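Local coordinates for Mlr7391 protein (Mesorhizobium loti, PDB 3HK4) that is of unknown function but has an NTF2-like fold with a SnoaL-like domain and may act as a polyketide cyclase, at residues A23-D28 and Y122-G127; E31-G36 and L99-D104. All coordinates share one frame; numbering follows the deposited sequence.

Contact 1: A23-D28 and Y122-G127; sequences AEIAKD and YTVKNG
Ile-25 and Val-124 reach toward each other tip to tip, and one methyl of the isoleucine, CD1, makes every close approach of this contact. It lies 3.9 Å from Val-124 CG1 and equally 3.9 Å from Gly-127 CA. Those two atoms are themselves close together, with Val-124 CG1 4.1 Å from Gly-127 CA, so the methyl rests in the notch between the strand end and the turn that follows. The torsions explain the reach: an extended chi2 of 173° carries CD1 away from its own CA, and Val-124 CG1 is put forward by standing opposite its own backbone N. The backbones stay apart, Ile-25 CA lying 7.6 Å from Gly-127 CA, so the isoleucine side chain spans the gap. The backbone angles of Asn-126 and Gly-127, both with positive phi, fit a type I' turn between antiparallel strands 114-125 and 128-135, and the glycine presents bare backbone to the methyl.

This apolar part is close-packed, at van der Waals distance, but small, burying 110 Å² in all, and no hydrogen bond crosses it. The other side of the helix is polar and faces solvent: Glu-24 bonds through OE1 to Thr-21 N, and Lys-27 pairs with Glu-31 along the same helix. On the hairpin, Lys-125 and Asn-126 are likewise exposed.

Around the contact, Met-20 also packs on Ile-25, and Val-124 touches Phe-97 of the neighbouring strand 96-107. The next residue, Ala-26, settles on Phe-97, Pro-90 and Val-92, which seats the start of helix 22-34 across strands 80-93 and 96-107 as well as the hairpin end.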
loop_
_atom_site.group_PDB
_atom_site.type_symbol
_atom_site.label_atom_id
_atom_site.label_comp_id
_atom_site.label_asym_id
_atom_site.label_seq_id
_atom_site.Cartn_x
_atom_site.Cartn_y
_atom_site.Cartn_z
ATOM N N ALA A 23 8.609 -19.730 21.128
ATOM C CA ALA A 23 8.488 -20.935 20.325
ATOM C C ALA A 23 6.994 -21.256 19.967
ATOM O O ALA A 23 6.661 -21.644 18.842
ATOM C CB ALA A 23 9.137 -22.088 21.057
ATOM N N GLU A 24 6.118 -21.099 20.940
ATOM C CA GLU A 24 4.674 -21.347 20.784
ATOM C C GLU A 24 3.989 -20.405 19.784
ATOM O O GLU A 24 3.258 -20.846 18.896
ATOM C CB GLU A 24 3.990 -21.233 22.159
ATOM C CG GLU A 24 4.277 -22.456 23.038
ATOM C CD GLU A 24 3.791 -22.331 24.508
ATOM O OE1 GLU A 24 3.558 -21.205 24.992
ATOM O OE2 GLU A 24 3.661 -23.388 25.175
ATOM N N ILE A 25 4.200 -19.111 19.989
ATOM C CA ILE A 25 3.744 -18.060 19.106
ATOM C C ILE A 25 4.274 -18.297 17.713
ATOM O O ILE A 25 3.534 -18.277 16.737
ATOM C CB ILE A 25 4.256 -16.697 19.593
ATOM C CG1 ILE A 25 3.579 -16.309 20.876
ATOM C CG2 ILE A 25 4.037 -15.598 18.545
ATOM C CD1 ILE A 25 4.167 -15.048 21.488
ATOM N N ALA A 26 5.565 -18.565 17.612
ATOM C CA ALA A 26 6.180 -18.796 16.330
ATOM C C ALA A 26 5.552 -19.946 15.575
ATOM O O ALA A 26 5.342 -19.841 14.364
ATOM C CB ALA A 26 7.694 -19.065 16.512
ATOM N N LYS A 27 5.306 -21.052 16.275
ATOM C CA LYS A 27 4.702 -22.233 15.689
ATOM C C LYS A 27 3.277 -21.971 15.268
ATOM O O LYS A 27 2.865 -22.336 14.172
ATOM C CB LYS A 27 4.758 -23.374 16.679
ATOM C CG LYS A 27 4.138 -24.683 16.199
ATOM C CD LYS A 27 4.068 -25.715 17.346
ATOM C CE LYS A 27 3.550 -27.100 16.861
ATOM N NZ LYS A 27 2.157 -27.114 16.331
ATOM N N ASP A 28 2.514 -21.298 16.095
ATOM C CA ASP A 28 1.113 -21.038 15.737
ATOM C C ASP A 28 1.063 -20.132 14.503
ATOM O O ASP A 28 0.395 -20.440 13.531
ATOM C CB ASP A 28 0.393 -20.417 16.926
ATOM C CG ASP A 28 -1.080 -20.259 16.713
ATOM O OD1 ASP A 28 -1.688 -21.110 16.051
ATOM O OD2 ASP A 28 -1.639 -19.272 17.234
ATOM N N TYR A 122 10.664 -11.661 12.546
ATOM C CA TYR A 122 9.562 -11.189 13.346
ATOM C C TYR A 122 10.039 -10.973 14.754
ATOM O O TYR A 122 10.618 -11.856 15.287
ATOM C CB TYR A 122 8.416 -12.190 13.326
ATOM C CG TYR A 122 7.879 -12.404 11.911
ATOM C CD1 TYR A 122 8.410 -13.357 11.084
ATOM C CD2 TYR A 122 6.833 -11.623 11.428
ATOM C CE1 TYR A 122 7.944 -13.527 9.776
ATOM C CE2 TYR A 122 6.366 -11.773 10.122
ATOM C CZ TYR A 122 6.926 -12.723 9.312
ATOM O OH TYR A 122 6.439 -12.912 8.035
ATOM N N THR A 123 9.833 -9.786 15.290
ATOM C CA THR A 123 10.182 -9.464 16.687
ATOM C C THR A 123 8.926 -9.481 17.575
ATOM O O THR A 123 7.909 -8.859 17.241
ATOM C CB THR A 123 10.766 -8.099 16.780
ATOM O OG1 THR A 123 11.909 -8.042 15.936
ATOM C CG2 THR A 123 11.155 -7.766 18.214
ATOM N N VAL A 124 9.030 -10.151 18.723
ATOM C CA VAL A 124 7.894 -10.320 19.647
ATOM C C VAL A 124 8.165 -9.616 20.950
ATOM O O VAL A 124 9.239 -9.767 21.523
ATOM C CB VAL A 124 7.669 -11.785 19.917
ATOM C CG1 VAL A 124 6.533 -12.030 20.900
ATOM C CG2 VAL A 124 7.366 -12.508 18.550
ATOM N N LYS A 125 7.191 -8.850 21.411
ATOM C CA LYS A 125 7.311 -8.130 22.654
ATOM C C LYS A 125 5.948 -8.277 23.324
ATOM O O LYS A 125 4.932 -7.986 22.728
ATOM C CB LYS A 125 7.703 -6.674 22.377
ATOM C CG LYS A 125 7.852 -5.790 23.593
ATOM C CD LYS A 125 7.881 -4.272 23.217
ATOM N N ASN A 126 5.919 -8.835 24.524
ATOM C CA ASN A 126 4.663 -8.998 25.286
ATOM C C ASN A 126 3.610 -9.759 24.519
ATOM O O ASN A 126 2.470 -9.391 24.511
ATOM C CB ASN A 126 4.118 -7.647 25.744
ATOM C CG ASN A 126 5.051 -6.931 26.694
ATOM O OD1 ASN A 126 5.699 -7.551 27.533
ATOM N ND2 ASN A 126 5.120 -5.606 26.569
ATOM N N GLY A 127 4.036 -10.798 23.812
ATOM C CA GLY A 127 3.120 -11.678 23.118
ATOM C C GLY A 127 2.623 -11.239 21.767
ATOM O O GLY A 127 1.817 -11.925 21.179
#

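Contact 2: E31-G36 and L99-D104; sequences ELLKQG and LRFKFD
Phe-101 meets Leu-33 with the edge of its ring: Leu-33 CD1 lies near the ring plane, 3.9 Å from Phe-101 CE1 and 4.0 Å from Phe-101 CZ. Within this pair of segments the approach is made at that edge, and the leucine places no atom over either face. The two side chains cross at about a right angle. The setting is the NTF2-like alpha+beta fold, in which helices cover one face of a strongly curved sheet; here the end of helix 22-34 packs over strand 96-107.

Leu-99, two residues before the phenylalanine and on the same face of the strand, supplies the second surface. Its CD1 is 3.8 Å from Leu-33 CD1, the leucines meeting at a slant. Seen from Leu-33 CD1, Leu-99 CD1 and Phe-101 CE1 subtend about 70°, evidence that a single methyl bridges both side chains. The CA–CB bond of Phe-101 does not aim at the helix; chi1 of -60° and the length of the side chain bring the far ring edge to it. With 84 Å² buried and CA atoms no closer than 10.2 Å (Leu-33 to Leu-99), side-chain ends alone make the contact.

Leu-33 also touches Asn-38 and Ala-41 of helix 38-45, while Val-87 packs against both Leu-99 and Phe-101. Arg-100, on the alternate side of the strand, forms a salt bridge with Asp-117. Just beyond Leu-33 the helix closes in a Schellman motif, with Gly-36 at a positive phi of 92° and Gly-36 N donating to Leu-33 O at 2.9 Å.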
loop_
_atom_site.group_PDB
_atom_site.type_symbol
_atom_site.label_atom_id
_atom_site.label_comp_id
_atom_site.label_asym_id
_atom_site.label_seq_id
_atom_site.Cartn_x
_atom_site.Cartn_y
_atom_site.Cartn_z
ATOM N N GLU A 31 2.052 -21.912 11.314
ATOM C CA GLU A 31 1.034 -22.837 10.864
ATOM C C GLU A 31 -0.111 -22.082 10.206
ATOM O O GLU A 31 -0.650 -22.498 9.192
ATOM C CB GLU A 31 0.547 -23.702 12.040
ATOM C CG GLU A 31 1.581 -24.745 12.483
ATOM C CD GLU A 31 1.179 -25.531 13.754
ATOM O OE1 GLU A 31 0.046 -25.356 14.274
ATOM O OE2 GLU A 31 2.021 -26.325 14.242
ATOM N N LEU A 32 -0.512 -20.970 10.812
ATOM C CA LEU A 32 -1.536 -20.156 10.229
ATOM C C LEU A 32 -1.137 -19.638 8.850
ATOM O O LEU A 32 -1.939 -19.708 7.878
ATOM C CB LEU A 32 -1.919 -19.005 11.211
ATOM C CG LEU A 32 -2.725 -19.386 12.427
ATOM C CD1 LEU A 32 -2.768 -18.189 13.460
ATOM C CD2 LEU A 32 -4.117 -19.782 12.043
ATOM N N LEU A 33 0.093 -19.177 8.702
ATOM C CA LEU A 33 0.543 -18.719 7.352
ATOM C C LEU A 33 0.549 -19.876 6.371
ATOM O O LEU A 33 0.028 -19.726 5.237
ATOM C CB LEU A 33 1.920 -18.065 7.359
ATOM C CG LEU A 33 2.109 -16.796 8.209
ATOM C CD1 LEU A 33 3.487 -16.160 7.899
ATOM C CD2 LEU A 33 1.005 -15.796 8.076
ATOM N N LYS A 34 1.100 -21.027 6.773
ATOM C CA LYS A 34 1.087 -22.201 5.886
ATOM C C LYS A 34 -0.319 -22.586 5.422
ATOM O O LYS A 34 -0.508 -23.013 4.284
ATOM C CB LYS A 34 1.691 -23.422 6.559
ATOM C CG LYS A 34 3.178 -23.350 6.765
ATOM C CD LYS A 34 3.628 -24.646 7.389
ATOM C CE LYS A 34 5.097 -24.666 7.598
ATOM N NZ LYS A 34 5.487 -25.933 8.207
ATOM N N GLN A 35 -1.287 -22.474 6.329
ATOM C CA GLN A 35 -2.701 -22.798 6.055
ATOM C C GLN A 35 -3.420 -21.748 5.214
ATOM O O GLN A 35 -4.567 -21.943 4.820
ATOM C CB GLN A 35 -3.436 -23.000 7.362
ATOM C CG GLN A 35 -3.013 -24.287 8.102
ATOM C CD GLN A 35 -3.387 -24.292 9.580
ATOM O OE1 GLN A 35 -4.238 -23.507 10.023
ATOM N NE2 GLN A 35 -2.727 -25.160 10.356
ATOM N N GLY A 36 -2.770 -20.625 4.988
ATOM C CA GLY A 36 -3.287 -19.537 4.168
ATOM C C GLY A 36 -4.035 -18.505 4.974
ATOM O O GLY A 36 -4.577 -17.609 4.384
ATOM N N LEU A 99 11.268 -16.773 9.115
ATOM C CA LEU A 99 10.624 -17.683 8.186
ATOM C C LEU A 99 11.212 -17.451 6.810
ATOM O O LEU A 99 11.643 -16.363 6.474
ATOM C CB LEU A 99 9.113 -17.433 8.107
ATOM C CG LEU A 99 8.304 -17.680 9.368
ATOM C CD1 LEU A 99 6.848 -17.180 9.223
ATOM C CD2 LEU A 99 8.362 -19.161 9.657
ATOM N N ARG A 100 11.238 -18.483 6.011
ATOM C CA ARG A 100 11.721 -18.362 4.645
ATOM C C ARG A 100 10.523 -18.685 3.740
ATOM O O ARG A 100 9.873 -19.701 3.914
ATOM C CB ARG A 100 12.914 -19.280 4.416
ATOM C CG ARG A 100 13.640 -19.070 3.043
ATOM C CD ARG A 100 13.027 -19.932 1.982
ATOM N NE ARG A 100 13.812 -19.966 0.764
ATOM C CZ ARG A 100 14.949 -20.650 0.610
ATOM N NH1 ARG A 100 15.496 -21.359 1.603
ATOM N NH2 ARG A 100 15.559 -20.609 -0.568
ATOM N N PHE A 101 10.239 -17.762 2.824
ATOM C CA PHE A 101 9.105 -17.806 1.917
ATOM C C PHE A 101 9.659 -17.971 0.536
ATOM O O PHE A 101 10.539 -17.219 0.165
ATOM C CB PHE A 101 8.366 -16.497 1.954
ATOM C CG PHE A 101 7.828 -16.131 3.311
ATOM C CD1 PHE A 101 6.633 -16.665 3.754
ATOM C CD2 PHE A 101 8.479 -15.221 4.107
ATOM C CE1 PHE A 101 6.101 -16.319 4.974
ATOM C CE2 PHE A 101 7.989 -14.870 5.335
ATOM C CZ PHE A 101 6.779 -15.402 5.782
ATOM N N LYS A 102 9.183 -18.979 -0.183
ATOM C CA LYS A 102 9.543 -19.223 -1.601
ATOM C C LYS A 102 8.219 -19.511 -2.315
ATOM O O LYS A 102 7.557 -20.517 -2.044
ATOM C CB LYS A 102 10.562 -20.362 -1.790
ATOM C CG LYS A 102 11.274 -20.272 -3.155
ATOM C CD LYS A 102 12.081 -21.521 -3.560
ATOM C CE LYS A 102 13.447 -21.627 -2.882
ATOM N NZ LYS A 102 14.252 -22.798 -3.456
ATOM N N PHE A 103 7.801 -18.602 -3.178
ATOM C CA PHE A 103 6.526 -18.733 -3.897
ATOM C C PHE A 103 6.563 -18.080 -5.267
ATOM O O PHE A 103 7.279 -17.100 -5.474
ATOM C CB PHE A 103 5.394 -18.100 -3.079
ATOM C CG PHE A 103 5.628 -16.648 -2.735
ATOM C CD1 PHE A 103 6.361 -16.284 -1.592
ATOM C CD2 PHE A 103 5.123 -15.631 -3.541
ATOM C CE1 PHE A 103 6.583 -14.914 -1.262
ATOM C CE2 PHE A 103 5.346 -14.266 -3.219
ATOM C CZ PHE A 103 6.066 -13.915 -2.071
ATOM N N ASP A 104 5.809 -18.652 -6.207
ATOM C CA ASP A 104 5.643 -18.057 -7.521
ATOM C C ASP A 104 4.461 -17.130 -7.407
ATOM O O ASP A 104 3.485 -17.439 -6.739
ATOM C CB ASP A 104 5.412 -19.090 -8.649
ATOM C CG ASP A 104 6.699 -19.812 -9.068
ATOM O OD1 ASP A 104 7.777 -19.601 -8.477
ATOM O OD2 ASP A 104 6.635 -20.610 -10.013
#

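How the contacts relate
Both contacts hold helix 22-34 to the same sheet, contact 1 near the helix start and contact 2 at its end, with centres 16 Å apart. Their strands, 114-125 and 96-107, are antiparallel neighbours. Contact 1 lies farther from the chain centre (13 Å against 9 Å), yet its touching side chains are buried, whereas contact 2 is only partly so. Each is apolar and lacks a crossing hydrogen bond; contact 1 sets aliphatic carbon against a turn backbone, contact 2 adds an aromatic edge. Tyr-122, which takes no part in contact 1's own packing, connects its strand to contact 2: Tyr-122 OH is 3.4 Å from Phe-101 CZ, and Tyr-122 CE1 lies 3.9 Å from Leu-99 CD1.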